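Local atomic coordinates of putative carboxynorspermidine decarboxylase protein (Sinorhizobium meliloti, PDB entry 3MT1), a protein that probably catalyses the pyridoxal 5'-phosphate-dependent decarboxylation of carboxynorspermidine and carboxyspermidine to norspermidine and spermidine. Residues Thr4-Ile9 with Thr241-Val246; Pro338-Arg343 with Arg353-Ala358. All coordinates share one frame; numbering follows the deposited sequence.

Contact 1. Residues Thr4-Ile9 with Thr241-Val246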
ATOM      1  N   THR B   4     -14.110  -1.099 -15.519  1.00 42.27           N
ATOM      2  CA  THR B   4     -13.139  -0.316 -14.803  1.00 39.10           C
ATOM      3  C   THR B   4     -13.147  -0.763 -13.337  1.00 37.79           C
ATOM      4  O   THR B   4     -14.086  -1.380 -12.892  1.00 38.94           O
ATOM      5  CB  THR B   4     -13.357   1.199 -14.968  1.00 38.63           C
ATOM      6  OG1 THR B   4     -14.690   1.530 -14.624  1.00 37.65           O
ATOM      7  CG2 THR B   4     -13.113   1.594 -16.385  1.00 40.45           C
ATOM      8  N   PRO B   5     -12.070  -0.501 -12.601  1.00 35.96           N
ATOM      9  CA  PRO B   5     -10.830   0.079 -13.067  1.00 34.17           C
ATOM     10  C   PRO B   5      -9.939  -0.989 -13.666  1.00 34.20           C
ATOM     11  O   PRO B   5     -10.055  -2.178 -13.312  1.00 35.73           O
ATOM     12  CB  PRO B   5     -10.197   0.611 -11.773  1.00 33.54           C
ATOM     13  CG  PRO B   5     -10.668  -0.302 -10.706  1.00 33.62           C
ATOM     14  CD  PRO B   5     -12.089  -0.666 -11.130  1.00 36.34           C
ATOM     15  N   TYR B   6      -9.059  -0.580 -14.566  1.00 33.10           N
ATOM     16  CA  TYR B   6      -7.967  -1.430 -15.001  1.00 33.40           C
ATOM     17  C   TYR B   6      -6.752  -0.568 -15.413  1.00 32.68           C
ATOM     18  O   TYR B   6      -6.909   0.623 -15.770  1.00 32.20           O
ATOM     19  CB  TYR B   6      -8.404  -2.374 -16.135  1.00 35.01           C
ATOM     20  CG  TYR B   6      -9.062  -1.685 -17.312  1.00 37.50           C
ATOM     21  CD1 TYR B   6      -8.312  -1.220 -18.384  1.00 40.44           C
ATOM     22  CD2 TYR B   6     -10.439  -1.509 -17.356  1.00 40.22           C
ATOM     23  CE1 TYR B   6      -8.927  -0.595 -19.479  1.00 42.28           C
ATOM     24  CE2 TYR B   6     -11.050  -0.880 -18.437  1.00 42.97           C
ATOM     25  CZ  TYR B   6     -10.284  -0.419 -19.486  1.00 43.29           C
ATOM     26  OH  TYR B   6     -10.893   0.207 -20.545  1.00 47.31           O
ATOM     27  N   TYR B   7      -5.557  -1.163 -15.315  1.00 31.53           N
ATOM     28  CA  TYR B   7      -4.340  -0.542 -15.796  1.00 30.40           C
ATOM     29  C   TYR B   7      -4.203  -0.987 -17.231  1.00 32.03           C
ATOM     30  O   TYR B   7      -4.240  -2.199 -17.504  1.00 33.87           O
ATOM     31  CB  TYR B   7      -3.128  -1.058 -15.023  1.00 29.28           C
ATOM     32  CG  TYR B   7      -3.101  -0.820 -13.520  1.00 28.31           C
ATOM     33  CD1 TYR B   7      -3.405  -1.858 -12.631  1.00 29.41           C
ATOM     34  CD2 TYR B   7      -2.691   0.407 -12.987  1.00 25.53           C
ATOM     35  CE1 TYR B   7      -3.368  -1.668 -11.245  1.00 29.36           C
ATOM     36  CE2 TYR B   7      -2.637   0.620 -11.597  1.00 27.51           C
ATOM     37  CZ  TYR B   7      -2.981  -0.431 -10.725  1.00 31.03           C
ATOM     38  OH  TYR B   7      -2.948  -0.268  -9.340  1.00 29.86           O
ATOM     39  N   LEU B   8      -4.028  -0.052 -18.162  1.00 32.40           N
ATOM     40  CA  LEU B   8      -3.944  -0.436 -19.576  1.00 33.24           C
ATOM     41  C   LEU B   8      -2.545  -0.193 -20.093  1.00 32.87           C
ATOM     42  O   LEU B   8      -2.091   0.942 -20.194  1.00 33.34           O
ATOM     43  CB  LEU B   8      -4.969   0.333 -20.400  1.00 34.40           C
ATOM     44  CG  LEU B   8      -5.100   0.048 -21.902  1.00 36.42           C
ATOM     45  CD1 LEU B   8      -5.255  -1.384 -22.179  1.00 35.15           C
ATOM     46  CD2 LEU B   8      -6.308   0.794 -22.510  1.00 37.75           C
ATOM     47  N   ILE B   9      -1.837  -1.258 -20.390  1.00 33.05           N
ATOM     48  CA  ILE B   9      -0.508  -1.099 -20.892  1.00 32.93           C
ATOM     49  C   ILE B   9      -0.555  -1.037 -22.410  1.00 34.77           C
ATOM     50  O   ILE B   9      -0.965  -1.993 -23.065  1.00 35.76           O
ATOM     51  CB  ILE B   9       0.395  -2.233 -20.425  1.00 33.22           C
ATOM     52  CG1 ILE B   9       0.512  -2.205 -18.886  1.00 32.28           C
ATOM     53  CG2 ILE B   9       1.771  -2.161 -21.146  1.00 31.96           C
ATOM     54  CD1 ILE B   9       0.902  -3.583 -18.286  1.00 32.66           C
ATOM     55  N   THR B 241      -1.942   3.601 -18.702  1.00 35.49           N
ATOM     56  CA  THR B 241      -2.962   4.423 -18.046  1.00 35.67           C
ATOM     57  C   THR B 241      -3.745   3.618 -17.003  1.00 35.14           C
ATOM     58  O   THR B 241      -3.795   2.379 -17.078  1.00 36.02           O
ATOM     59  CB  THR B 241      -3.954   4.987 -19.066  1.00 37.17           C
ATOM     60  OG1 THR B 241      -4.463   3.899 -19.863  1.00 40.00           O
ATOM     61  CG2 THR B 241      -3.268   6.042 -19.997  1.00 37.41           C
ATOM     62  N   LEU B 242      -4.341   4.316 -16.029  1.00 33.72           N
ATOM     63  CA  LEU B 242      -5.340   3.704 -15.157  1.00 32.82           C
ATOM     64  C   LEU B 242      -6.741   4.192 -15.589  1.00 33.63           C
ATOM     65  O   LEU B 242      -7.068   5.359 -15.395  1.00 34.35           O
ATOM     66  CB  LEU B 242      -5.068   4.011 -13.656  1.00 30.95           C
ATOM     67  CG  LEU B 242      -6.113   3.572 -12.605  1.00 30.67           C
ATOM     68  CD1 LEU B 242      -6.456   2.065 -12.676  1.00 27.72           C
ATOM     69  CD2 LEU B 242      -5.790   4.022 -11.130  1.00 27.80           C
ATOM     70  N   GLU B 243      -7.552   3.297 -16.154  1.00 34.02           N
ATOM     71  CA  GLU B 243      -8.891   3.627 -16.619  1.00 35.18           C
ATOM     72  C   GLU B 243      -9.970   3.585 -15.525  1.00 34.33           C
ATOM     73  O   GLU B 243     -10.143   2.550 -14.876  1.00 34.42           O
ATOM     74  CB  GLU B 243      -9.258   2.681 -17.757  1.00 36.60           C
ATOM     75  CG  GLU B 243      -8.238   2.695 -18.907  1.00 40.51           C
ATOM     76  CD  GLU B 243      -8.071   4.071 -19.565  1.00 45.21           C
ATOM     77  OE1 GLU B 243      -9.085   4.799 -19.799  1.00 48.19           O
ATOM     78  OE2 GLU B 243      -6.912   4.428 -19.859  1.00 46.17           O
ATOM     79  N   VAL B 244     -10.699   4.684 -15.321  1.00 33.95           N
ATOM     80  CA  VAL B 244     -11.761   4.711 -14.289  1.00 34.18           C
ATOM     81  C   VAL B 244     -13.098   5.342 -14.774  1.00 36.58           C
ATOM     82  O   VAL B 244     -13.144   6.011 -15.810  1.00 38.58           O
ATOM     83  CB  VAL B 244     -11.331   5.435 -12.971  1.00 32.46           C
ATOM     84  CG1 VAL B 244     -10.040   4.856 -12.400  1.00 29.83           C
ATOM     85  CG2 VAL B 244     -11.193   6.945 -13.196  1.00 33.12           C
ATOM     86  N   THR B 245     -14.162   5.127 -13.998  1.00 36.39           N
ATOM     87  CA  THR B 245     -15.472   5.617 -14.302  1.00 38.09           C
ATOM     88  C   THR B 245     -15.876   6.539 -13.175  1.00 38.16           C
ATOM     89  O   THR B 245     -15.483   6.323 -12.039  1.00 36.61           O
ATOM     90  CB  THR B 245     -16.489   4.446 -14.434  1.00 39.28           C
ATOM     91  OG1 THR B 245     -16.085   3.590 -15.503  1.00 41.51           O
ATOM     92  CG2 THR B 245     -17.846   4.946 -14.795  1.00 40.21           C
ATOM     93  N   VAL B 246     -16.668   7.567 -13.492  1.00 40.21           N
ATOM     94  CA  VAL B 246     -17.278   8.408 -12.457  1.00 41.14           C
ATOM     95  C   VAL B 246     -18.509   7.694 -11.954  1.00 42.84           C
ATOM     96  O   VAL B 246     -19.274   7.147 -12.743  1.00 44.38           O
ATOM     97  CB  VAL B 246     -17.645   9.778 -12.996  1.00 42.83           C
ATOM     98  CG1 VAL B 246     -18.511  10.564 -12.007  1.00 42.63           C
ATOM     99  CG2 VAL B 246     -16.366  10.538 -13.349  1.00 42.37           C
TER
HETATM  100  O   HOH W   1      -2.544   2.881 -21.916  1.00 45.08           O
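Glu243 lies across the ring of Tyr6. Its CB stands over one face, 3.8 Å from the centroid of Tyr6 and off-centre on the ring, a CH-pi contact, while Glu243 CG comes to 3.4 Å from Tyr6 CE1. Tyr6 CG is placed between N and C (chi1 53°), which swings the ring toward Glu243, and the Glu243 chain bends at chi2 (-60°), which brings its carboxylate back toward Thr241. There Thr241 OG1 donates to the anti lone pair of Glu243 OE2 at 2.5 Å, and Glu243 OE1 is held by Arg315 and Ser317, so both oxygens of this buried carboxylate have partners, probably keeping it ionised. On the other face of the sheet Leu242 CD1 sits 4.1 Å from Tyr7 CD2, above the ring plane near the rim, the two side chains lying side by side. The side chains project from both faces of two antiparallel strands, 6-9 and 241-246, of the C-terminal beta domain characteristic of class-II (fold type III) decarboxylases, which sits beside the alpha/beta (TIM-like) barrel. Glu243 N reaches Tyr6 O nearly along the C=O axis at 2.8 Å, and Leu8 N donates to Thr241 O at 2.7 Å; the bond from Tyr6 N to Glu243 O is weak. A water bridges Leu8 O and Thr241 OG1. Where the pairing ends, beyond the cis peptide before Pro5, Thr245 OG1 donates to Thr4 OG1 at 2.6 Å, and Asp260 binds both Thr4 OG1 and Thr245 N. Tyr7 OH is anchored by the carbonyl of His266.

Contact 2. Residues Pro338-Arg343 with Arg353-Ala358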
ATOM      1  N   PRO B 338      -7.625  -3.225  -9.613  1.00 29.35           N
ATOM      2  CA  PRO B 338      -7.818  -3.078 -11.047  1.00 29.70           C
ATOM      3  C   PRO B 338      -7.268  -4.237 -11.841  1.00 29.27           C
ATOM      4  O   PRO B 338      -6.224  -4.781 -11.501  1.00 29.97           O
ATOM      5  CB  PRO B 338      -7.073  -1.770 -11.375  1.00 30.56           C
ATOM      6  CG  PRO B 338      -7.000  -1.000 -10.057  1.00 30.73           C
ATOM      7  CD  PRO B 338      -6.877  -2.092  -9.027  1.00 29.85           C
ATOM      8  N   ALA B 339      -7.980  -4.627 -12.884  1.00 29.08           N
ATOM      9  CA  ALA B 339      -7.510  -5.651 -13.801  1.00 28.41           C
ATOM     10  C   ALA B 339      -6.226  -5.188 -14.446  1.00 28.04           C
ATOM     11  O   ALA B 339      -5.949  -3.994 -14.511  1.00 29.05           O
ATOM     12  CB  ALA B 339      -8.611  -5.957 -14.915  1.00 28.85           C
ATOM     13  N   ILE B 340      -5.442  -6.126 -14.941  1.00 28.66           N
ATOM     14  CA  ILE B 340      -4.250  -5.769 -15.668  1.00 30.08           C
ATOM     15  C   ILE B 340      -4.561  -6.067 -17.127  1.00 31.24           C
ATOM     16  O   ILE B 340      -4.970  -7.183 -17.459  1.00 31.81           O
ATOM     17  CB  ILE B 340      -3.010  -6.569 -15.168  1.00 30.48           C
ATOM     18  CG1 ILE B 340      -2.672  -6.203 -13.718  1.00 31.11           C
ATOM     19  CG2 ILE B 340      -1.801  -6.372 -16.092  1.00 30.19           C
ATOM     20  CD1 ILE B 340      -1.407  -7.002 -13.123  1.00 32.87           C
ATOM     21  N   ALA B 341      -4.404  -5.055 -17.982  1.00 32.06           N
ATOM     22  CA  ALA B 341      -4.719  -5.189 -19.418  1.00 32.87           C
ATOM     23  C   ALA B 341      -3.733  -4.505 -20.354  1.00 33.48           C
ATOM     24  O   ALA B 341      -3.017  -3.575 -19.988  1.00 33.46           O
ATOM     25  CB  ALA B 341      -6.110  -4.738 -19.699  1.00 33.36           C
ATOM     26  N   ILE B 342      -3.685  -5.027 -21.560  1.00 35.28           N
ATOM     27  CA  ILE B 342      -2.800  -4.527 -22.602  1.00 37.29           C
ATOM     28  C   ILE B 342      -3.600  -4.021 -23.812  1.00 38.97           C
ATOM     29  O   ILE B 342      -4.472  -4.751 -24.318  1.00 40.11           O
ATOM     30  CB  ILE B 342      -1.881  -5.671 -23.070  1.00 37.79           C
ATOM     31  CG1 ILE B 342      -0.998  -6.104 -21.897  1.00 36.05           C
ATOM     32  CG2 ILE B 342      -1.086  -5.261 -24.315  1.00 38.28           C
ATOM     33  CD1 ILE B 342      -0.097  -7.321 -22.174  1.00 37.93           C
ATOM     34  N   ARG B 343      -3.325  -2.796 -24.274  1.00 40.17           N
ATOM     35  CA  ARG B 343      -3.817  -2.360 -25.596  1.00 42.21           C
ATOM     36  C   ARG B 343      -2.860  -2.894 -26.653  1.00 42.64           C
ATOM     37  O   ARG B 343      -1.709  -2.493 -26.684  1.00 43.02           O
ATOM     38  CB  ARG B 343      -3.926  -0.833 -25.699  1.00 43.47           C
ATOM     39  CG  ARG B 343      -4.751  -0.362 -26.909  1.00 47.05           C
ATOM     40  CD  ARG B 343      -4.634   1.126 -27.185  1.00 52.20           C
ATOM     41  NE  ARG B 343      -5.621   1.914 -26.436  1.00 57.56           N
ATOM     42  CZ  ARG B 343      -5.354   2.706 -25.384  1.00 59.33           C
ATOM     43  NH1 ARG B 343      -4.106   2.836 -24.916  1.00 57.26           N
ATOM     44  NH2 ARG B 343      -6.350   3.373 -24.785  1.00 59.86           N
ATOM     45  N   ARG B 353      -5.022 -10.332 -16.336  1.00 37.51           N
ATOM     46  CA  ARG B 353      -5.286 -10.814 -14.986  1.00 36.96           C
ATOM     47  C   ARG B 353      -6.410 -10.022 -14.371  1.00 36.36           C
ATOM     48  O   ARG B 353      -6.385  -8.794 -14.352  1.00 34.31           O
ATOM     49  CB  ARG B 353      -4.041 -10.659 -14.109  1.00 36.62           C
ATOM     50  CG  ARG B 353      -4.204 -10.997 -12.604  1.00 36.71           C
ATOM     51  CD  ARG B 353      -4.372 -12.491 -12.313  1.00 34.41           C
ATOM     52  NE  ARG B 353      -3.933 -12.828 -10.962  1.00 36.15           N
ATOM     53  CZ  ARG B 353      -4.732 -13.014  -9.906  1.00 38.31           C
ATOM     54  NH1 ARG B 353      -6.063 -12.890 -10.014  1.00 36.79           N
ATOM     55  NH2 ARG B 353      -4.193 -13.317  -8.719  1.00 36.15           N
ATOM     56  N   GLU B 354      -7.393 -10.747 -13.851  1.00 37.62           N
ATOM     57  CA  GLU B 354      -8.550 -10.151 -13.232  1.00 37.14           C
ATOM     58  C   GLU B 354      -8.505 -10.594 -11.776  1.00 35.55           C
ATOM     59  O   GLU B 354      -8.260 -11.772 -11.502  1.00 35.62           O
ATOM     60  CB  GLU B 354      -9.779 -10.719 -13.902  1.00 40.41           C
ATOM     61  CG  GLU B 354     -10.951  -9.770 -14.111  1.00 47.00           C
ATOM     62  CD  GLU B 354     -12.051 -10.402 -15.019  1.00 56.85           C
ATOM     63  OE1 GLU B 354     -12.217 -11.659 -14.995  1.00 62.13           O
ATOM     64  OE2 GLU B 354     -12.747  -9.646 -15.748  1.00 57.41           O
ATOM     65  N   PHE B 355      -8.708  -9.648 -10.851  1.00 33.19           N
ATOM     66  CA  PHE B 355      -8.689  -9.947  -9.435  1.00 32.32           C
ATOM     67  C   PHE B 355     -10.106 -10.124  -8.938  1.00 33.96           C
ATOM     68  O   PHE B 355     -10.985  -9.316  -9.228  1.00 35.92           O
ATOM     69  CB  PHE B 355      -7.914  -8.905  -8.635  1.00 30.72           C
ATOM     70  CG  PHE B 355      -6.475  -8.706  -9.115  1.00 30.31           C
ATOM     71  CD1 PHE B 355      -6.136  -7.629  -9.932  1.00 28.51           C
ATOM     72  CD2 PHE B 355      -5.471  -9.616  -8.765  1.00 28.56           C
ATOM     73  CE1 PHE B 355      -4.826  -7.459 -10.381  1.00 28.69           C
ATOM     74  CE2 PHE B 355      -4.182  -9.464  -9.203  1.00 25.75           C
ATOM     75  CZ  PHE B 355      -3.839  -8.386 -10.004  1.00 27.99           C
ATOM     76  N   THR B 356     -10.337 -11.214  -8.217  1.00 34.27           N
ATOM     77  CA  THR B 356     -11.668 -11.620  -7.879  1.00 34.58           C
ATOM     78  C   THR B 356     -11.813 -11.641  -6.360  1.00 34.32           C
ATOM     79  O   THR B 356     -10.835 -11.470  -5.627  1.00 33.59           O
ATOM     80  CB  THR B 356     -11.893 -13.022  -8.405  1.00 37.22           C
ATOM     81  OG1 THR B 356     -11.079 -13.912  -7.650  1.00 34.81           O
ATOM     82  CG2 THR B 356     -11.504 -13.117  -9.873  1.00 36.13           C
ATOM     83  N   TYR B 357     -13.028 -11.887  -5.894  1.00 35.14           N
ATOM     84  CA  TYR B 357     -13.307 -12.019  -4.478  1.00 34.05           C
ATOM     85  C   TYR B 357     -12.346 -12.990  -3.779  1.00 33.56           C
ATOM     86  O   TYR B 357     -11.838 -12.726  -2.673  1.00 31.86           O
ATOM     87  CB  TYR B 357     -14.780 -12.445  -4.258  1.00 36.30           C
ATOM     88  CG  TYR B 357     -15.067 -12.729  -2.821  1.00 33.87           C
ATOM     89  CD1 TYR B 357     -15.211 -11.680  -1.912  1.00 32.85           C
ATOM     90  CD2 TYR B 357     -15.146 -14.034  -2.347  1.00 35.10           C
ATOM     91  CE1 TYR B 357     -15.464 -11.925  -0.577  1.00 33.53           C
ATOM     92  CE2 TYR B 357     -15.391 -14.296  -0.995  1.00 34.71           C
ATOM     93  CZ  TYR B 357     -15.542 -13.225  -0.128  1.00 33.28           C
ATOM     94  OH  TYR B 357     -15.744 -13.424   1.193  1.00 34.00           O
ATOM     95  N   ALA B 358     -12.100 -14.117  -4.430  1.00 35.29           N
ATOM     96  CA  ALA B 358     -11.244 -15.149  -3.861  1.00 35.80           C
ATOM     97  C   ALA B 358      -9.796 -14.631  -3.669  1.00 33.66           C
ATOM     98  O   ALA B 358      -9.125 -15.034  -2.732  1.00 34.10           O
ATOM     99  CB  ALA B 358     -11.282 -16.409  -4.732  1.00 38.69           C
TER
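This is a short antiparallel pairing in the mixed sheet of the C-terminal beta domain, at the dimer interface, where strand 339-343 meets the last residue of strand 349-353 and the extended link leading into helix 357-362. Ile340 and Arg353 form a single hydrogen-bonded pair: Ile340 N donates to Arg353 O at 2.9 Å in the carbonyl plane and nearly straight (169°), whereas the return bond from Arg353 N to Ile340 O is weak. Past this pair the chain leaves the sheet, and Phe355 folds its ring back toward the strand. CG of Phe355 is anti to the carbonyl carbon (chi1 -56°), and the ring presents its edge to Pro338 O, which lies in its plane 3.2 Å from Phe355 CE1. Ile340 CG1 approaches Phe355 CE1 obliquely at 4.2 Å. One face of the ring carries Arg353 CG, 3.6 Å above the plane, and Phe355 CD2 lies over the guanidinium of Arg353. Arg353 NH1 donates to Glu354 O at 2.9 Å from above the carbonyl plane and also makes a salt bridge with Asp359, while Arg353 NE binds the carbonyl of Gln362 of the second subunit. Asp359 also accepts from the backbone N of Thr356, the N-cap of helix 357-362. Strand 6-10 runs parallel along the other edge of 339-343, and the C-terminal tail of the second subunit packs on Ile340, Arg353 and Phe355.

Overall arrangement
Both contacts belong to one mixed sheet, and their centres are 11 Å apart. Strands 6-10 and 339-343 are parallel neighbours in it, bonded through Ile9 N to Ala341 O and Ile9 O to Arg343 N, so the lateral order runs 240-251, 6-10, 339-343, 349-353. Along the chain the contacts come in series: contact 1 closes before contact 2 opens. The residues enclosed by contact 1 include all eight strands of the parallel barrel; after the barrel, the chain returns to pair with the N-terminal strand, which is thus built into a sheet whose other strands come from the C-terminal part of the chain. Contact 2, farther across the sheet, is where side chains meet the C-terminal tail of the second subunit.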